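Local atomic coordinates of NikO protein (Streptomyces tendae, PDB entry 4FQD), a protein that transfers enolpyruvyl groups as an enzyme essential in nikkomycin biosynthesis, related to MurA within the EPSP synthase family. Residues 269-274 and 443-448; 310-313 and 318-321. The protein carries 4 engineered substitutions. All coordinates share one frame; numbering follows the deposited sequence.

Contact 1. Residues 269-274 and 443-448; sequences VTWICA and EDLVKL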
loop_
_atom_site.group_PDB
_atom_site.type_symbol
_atom_site.label_atom_id
_atom_site.label_comp_id
_atom_site.label_asym_id
_atom_site.label_seq_id
_atom_site.Cartn_x
_atom_site.Cartn_y
_atom_site.Cartn_z
ATOM N N VAL A 269 -14.647 13.210 -7.226
ATOM C CA VAL A 269 -13.303 13.319 -6.673
ATOM C C VAL A 269 -12.627 14.596 -7.159
ATOM O O VAL A 269 -12.008 15.321 -6.378
ATOM C CB VAL A 269 -12.433 12.108 -7.073
ATOM C CG1 VAL A 269 -10.993 12.303 -6.613
ATOM C CG2 VAL A 269 -13.012 10.824 -6.501
ATOM N N THR A 270 -12.769 14.869 -8.452
ATOM C CA THR A 270 -12.159 16.038 -9.076
ATOM C C THR A 270 -12.646 17.342 -8.451
ATOM O O THR A 270 -11.855 18.247 -8.189
ATOM C CB THR A 270 -12.436 16.071 -10.593
ATOM O OG1 THR A 270 -11.978 14.851 -11.191
ATOM C CG2 THR A 270 -11.726 17.247 -11.243
ATOM N N TRP A 271 -13.949 17.431 -8.206
ATOM C CA TRP A 271 -14.530 18.644 -7.641
ATOM C C TRP A 271 -14.217 18.810 -6.157
ATOM O O TRP A 271 -14.066 19.931 -5.671
ATOM C CB TRP A 271 -16.041 18.690 -7.881
ATOM C CG TRP A 271 -16.406 18.963 -9.305
ATOM C CD1 TRP A 271 -17.117 18.152 -10.140
ATOM C CD2 TRP A 271 -16.068 20.126 -10.069
ATOM N NE1 TRP A 271 -17.248 18.741 -11.375
ATOM C CE2 TRP A 271 -16.611 19.954 -11.356
ATOM C CE3 TRP A 271 -15.360 21.300 -9.788
ATOM C CZ2 TRP A 271 -16.471 20.908 -12.360
ATOM C CZ3 TRP A 271 -15.222 22.246 -10.784
ATOM C CH2 TRP A 271 -15.775 22.045 -12.056
ATOM N N ILE A 272 -14.126 17.694 -5.441
ATOM C CA ILE A 272 -13.735 17.724 -4.037
ATOM C C ILE A 272 -12.303 18.239 -3.921
ATOM O O ILE A 272 -11.996 19.063 -3.058
ATOM C CB ILE A 272 -13.849 16.333 -3.385
ATOM C CG1 ILE A 272 -15.317 15.911 -3.289
ATOM C CG2 ILE A 272 -13.215 16.333 -2.003
ATOM C CD1 ILE A 272 -15.518 14.512 -2.744
ATOM N N CYS A 273 -11.437 17.758 -4.808
ATOM C CA CYS A 273 -10.054 18.214 -4.861
ATOM C C CYS A 273 -9.989 19.705 -5.178
ATOM O O CYS A 273 -9.186 20.437 -4.601
ATOM C CB CYS A 273 -9.272 17.421 -5.910
ATOM S SG CYS A 273 -7.566 17.972 -6.149
ATOM N N ALA A 274 -10.846 20.145 -6.092
ATOM C CA ALA A 274 -10.892 21.546 -6.495
ATOM C C ALA A 274 -11.428 22.436 -5.378
ATOM O O ALA A 274 -10.893 23.515 -5.123
ATOM C CB ALA A 274 -11.731 21.707 -7.754
ATOM N N GLU A 443 -14.960 25.124 -19.027
ATOM C CA GLU A 443 -16.127 25.993 -18.910
ATOM C C GLU A 443 -16.703 25.986 -17.497
ATOM O O GLU A 443 -17.085 27.032 -16.970
ATOM C CB GLU A 443 -17.205 25.583 -19.914
ATOM C CG GLU A 443 -18.487 26.392 -19.806
ATOM C CD GLU A 443 -19.592 25.854 -20.693
ATOM O OE1 GLU A 443 -19.369 25.732 -21.917
ATOM O OE2 GLU A 443 -20.682 25.545 -20.166
ATOM N N ASP A 444 -16.761 24.806 -16.888
ATOM C CA ASP A 444 -17.285 24.669 -15.533
ATOM C C ASP A 444 -16.407 25.385 -14.512
ATOM O O ASP A 444 -16.911 25.989 -13.565
ATOM C CB ASP A 444 -17.440 23.193 -15.157
ATOM C CG ASP A 444 -18.600 22.530 -15.871
ATOM O OD1 ASP A 444 -19.536 23.250 -16.278
ATOM O OD2 ASP A 444 -18.581 21.289 -16.021
ATOM N N LEU A 445 -15.094 25.314 -14.711
ATOM C CA LEU A 445 -14.147 25.977 -13.821
ATOM C C LEU A 445 -14.208 27.494 -13.973
ATOM O O LEU A 445 -14.259 28.221 -12.981
ATOM C CB LEU A 445 -12.724 25.475 -14.076
ATOM C CG LEU A 445 -12.382 24.103 -13.492
ATOM C CD1 LEU A 445 -11.025 23.634 -13.984
ATOM C CD2 LEU A 445 -12.411 24.150 -11.973
ATOM N N VAL A 446 -14.200 27.960 -15.219
ATOM C CA VAL A 446 -14.313 29.384 -15.525
ATOM C C VAL A 446 -15.584 29.965 -14.907
ATOM O O VAL A 446 -15.598 31.101 -14.428
ATOM C CB VAL A 446 -14.311 29.625 -17.053
ATOM C CG1 VAL A 446 -14.766 31.041 -17.387
ATOM C CG2 VAL A 446 -12.930 29.349 -17.633
ATOM N N LYS A 447 -16.640 29.160 -14.902
ATOM C CA LYS A 447 -17.918 29.553 -14.326
ATOM C C LYS A 447 -17.784 29.825 -12.828
ATOM O O LYS A 447 -18.549 30.605 -12.258
ATOM C CB LYS A 447 -18.952 28.453 -14.571
ATOM C CG LYS A 447 -20.393 28.897 -14.433
ATOM C CD LYS A 447 -21.341 27.728 -14.645
ATOM C CE LYS A 447 -21.124 27.073 -16.002
ATOM N NZ LYS A 447 -21.983 25.868 -16.177
ATOM N N LEU A 448 -16.807 29.181 -12.198
ATOM C CA LEU A 448 -16.571 29.349 -10.768
ATOM C C LEU A 448 -15.635 30.519 -10.477
ATOM O O LEU A 448 -15.417 30.873 -9.319
ATOM C CB LEU A 448 -16.001 28.065 -10.162
ATOM C CG LEU A 448 -16.880 26.815 -10.229
ATOM C CD1 LEU A 448 -16.137 25.619 -9.654
ATOM C CD2 LEU A 448 -18.190 27.040 -9.492
#
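Trp271 reaches from helix 265-278 to helix 441-447 and makes nearly all of this contact. The far rim of its six-membered ring, CZ2, CH2 and CZ3, does the touching. The indole CG lies anti to the carbonyl carbon (chi1 -72°), and this carries the ring out to the neighbouring helix. Asp444 meets it first. Its CB sits at the ring edge, near the ring plane, 3.7 Å from Trp271 CH2. Of Asp444 only the methylene touches the ring. Asp444 OD1 forms a long salt bridge of 3.6 Å with Lys447 NZ and another with Arg439. Leu445 comes next along the helix. Its CD2 methyl approaches the ring obliquely, 3.6 Å from Trp271 CZ3, while Leu416 of helix 409-419 also packs on the leucine. Leu448, at the end of the segment, brings CD1 to within 3.7 Å of Trp271 CZ3, again at a slant. At the other end of the indole, NE1 bonds to Glu267, one turn earlier in its own helix. With an alanine in place of Trp271, a gap would probably open between the helices, Leu445 and Leu448 would lose the ring they pack on, and Glu267 its NE1 partner. No hydrogen bond crosses between the two segments. Their hold on each other is therefore buried apolar packing between two helices of the inverse beta/alpha barrel fold, while the Asp444 carboxylate is engaged by Arg439 and Lys447.

Contact 2. Residues 310-313 and 318-321; sequences RVDV and VTAH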
loop_
_atom_site.group_PDB
_atom_site.type_symbol
_atom_site.label_atom_id
_atom_site.label_comp_id
_atom_site.label_asym_id
_atom_site.label_seq_id
_atom_site.Cartn_x
_atom_site.Cartn_y
_atom_site.Cartn_z
ATOM N N ARG A 310 -12.531 17.733 4.988
ATOM C CA ARG A 310 -13.925 17.738 5.414
ATOM C C ARG A 310 -14.888 17.813 4.233
ATOM O O ARG A 310 -14.834 18.747 3.434
ATOM C CB ARG A 310 -14.202 18.894 6.375
ATOM C CG ARG A 310 -15.684 19.087 6.662
ATOM C CD ARG A 310 -15.942 20.243 7.611
ATOM N NE ARG A 310 -17.371 20.524 7.728
ATOM C CZ ARG A 310 -17.894 21.432 8.545
ATOM N NH1 ARG A 310 -17.107 22.152 9.331
ATOM N NH2 ARG A 310 -19.208 21.617 8.579
ATOM N N VAL A 311 -15.766 16.821 4.132
ATOM C CA VAL A 311 -16.799 16.806 3.104
ATOM C C VAL A 311 -18.157 16.461 3.706
ATOM O O VAL A 311 -18.342 15.377 4.261
ATOM C CB VAL A 311 -16.482 15.798 1.984
ATOM C CG1 VAL A 311 -17.658 15.687 1.024
ATOM C CG2 VAL A 311 -15.219 16.201 1.241
ATOM N N ASP A 312 -19.104 17.388 3.600
ATOM C CA ASP A 312 -20.460 17.151 4.078
ATOM C C ASP A 312 -21.235 16.348 3.043
ATOM O O ASP A 312 -21.417 16.797 1.913
ATOM C CB ASP A 312 -21.172 18.476 4.354
ATOM C CG ASP A 312 -20.451 19.320 5.386
ATOM O OD1 ASP A 312 -19.817 18.738 6.290
ATOM O OD2 ASP A 312 -20.517 20.564 5.289
ATOM N N VAL A 313 -21.689 15.160 3.430
ATOM C CA VAL A 313 -22.375 14.272 2.498
ATOM C C VAL A 313 -23.890 14.293 2.676
ATOM O O VAL A 313 -24.404 13.994 3.754
ATOM C CB VAL A 313 -21.870 12.823 2.622
ATOM C CG1 VAL A 313 -22.667 11.902 1.712
ATOM C CG2 VAL A 313 -20.385 12.752 2.296
ATOM N N VAL A 318 -22.994 17.017 -2.208
ATOM C CA VAL A 318 -21.913 16.957 -1.234
ATOM C C VAL A 318 -21.235 18.319 -1.164
ATOM O O VAL A 318 -21.241 19.077 -2.135
ATOM C CB VAL A 318 -20.871 15.868 -1.569
ATOM C CG1 VAL A 318 -21.534 14.502 -1.620
ATOM C CG2 VAL A 318 -20.167 16.176 -2.880
ATOM N N THR A 319 -20.663 18.635 -0.008
ATOM C CA THR A 319 -20.038 19.934 0.191
ATOM C C THR A 319 -18.577 19.795 0.603
ATOM O O THR A 319 -18.271 19.288 1.681
ATOM C CB THR A 319 -20.798 20.764 1.239
ATOM O OG1 THR A 319 -22.112 21.063 0.751
ATOM C CG2 THR A 319 -20.067 22.060 1.519
ATOM N N ALA A 320 -17.681 20.246 -0.269
ATOM C CA ALA A 320 -16.250 20.175 -0.004
ATOM C C ALA A 320 -15.733 21.492 0.563
ATOM O O ALA A 320 -15.907 22.551 -0.041
ATOM C CB ALA A 320 -15.495 19.804 -1.270
ATOM N N HIS A 321 -15.097 21.419 1.727
ATOM C CA HIS A 321 -14.608 22.610 2.413
ATOM C C HIS A 321 -13.150 22.901 2.080
ATOM O O HIS A 321 -12.321 21.991 2.044
ATOM C CB HIS A 321 -14.774 22.462 3.927
ATOM C CG HIS A 321 -16.200 22.375 4.374
ATOM N ND1 HIS A 321 -16.786 23.327 5.178
ATOM C CD2 HIS A 321 -17.156 21.450 4.128
ATOM C CE1 HIS A 321 -18.042 22.992 5.411
ATOM N NE2 HIS A 321 -18.293 21.856 4.783
#
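The guanidinium of Arg310 lies flat on the His321 ring, with centres 3.9 Å apart and planes 24° from parallel. NE stands over one face of the ring, offset toward its rim, and CD of the same arginine makes a CH-pi contact with the ring. The extended chain of Arg310, with CG anti to the backbone N (chi1 170°), lays the CD and NE end of the side chain along the imidazole. Asp312 serves the edges of both groups. Its OD2 accepts a 2.6 Å bond from His321 NE2 in the ring plane, but from well above the carboxylate plane. Its OD1 lies in the guanidinium plane and takes a weak bond of 3.4 Å from Arg310 NE. Behind this cluster runs an antiparallel beta hairpin. Asp312 and Thr319 form a hydrogen-bonded pair: Asp312 N to Thr319 O and Thr319 N to Asp312 O are both 2.8 Å. His321 N adds a third backbone bond, to Arg310 O. On the opposite face Val311, Val313, Val318 and Ala320 make an apolar surface, covered partly by Phe301 and Val294. The Asp312 carboxylate thus ties a stacked arginine and histidine together, and its charge probably offsets that of Arg310.

Contacts 1 and 2 meet at Ile272. Its CG2 packs 3.8 Å from Val311 CG2, and its CA lies near Ala320 CB. Helix 265-278 therefore rests on the apolar face of the hairpin, and the far end of Trp271 reaches helix 441-447. Strand 283-286 is shared: Ile285 touches Trp271 and also bonds through its backbone to Val318. Contact 1 is buried and joins segments far apart in sequence by apolar packing alone. Contact 2 joins neighbouring strands, with 311-313 the outermost of its sheet in this chain. It is partly buried and adds backbone bonds, with a charged cluster on its more exposed side.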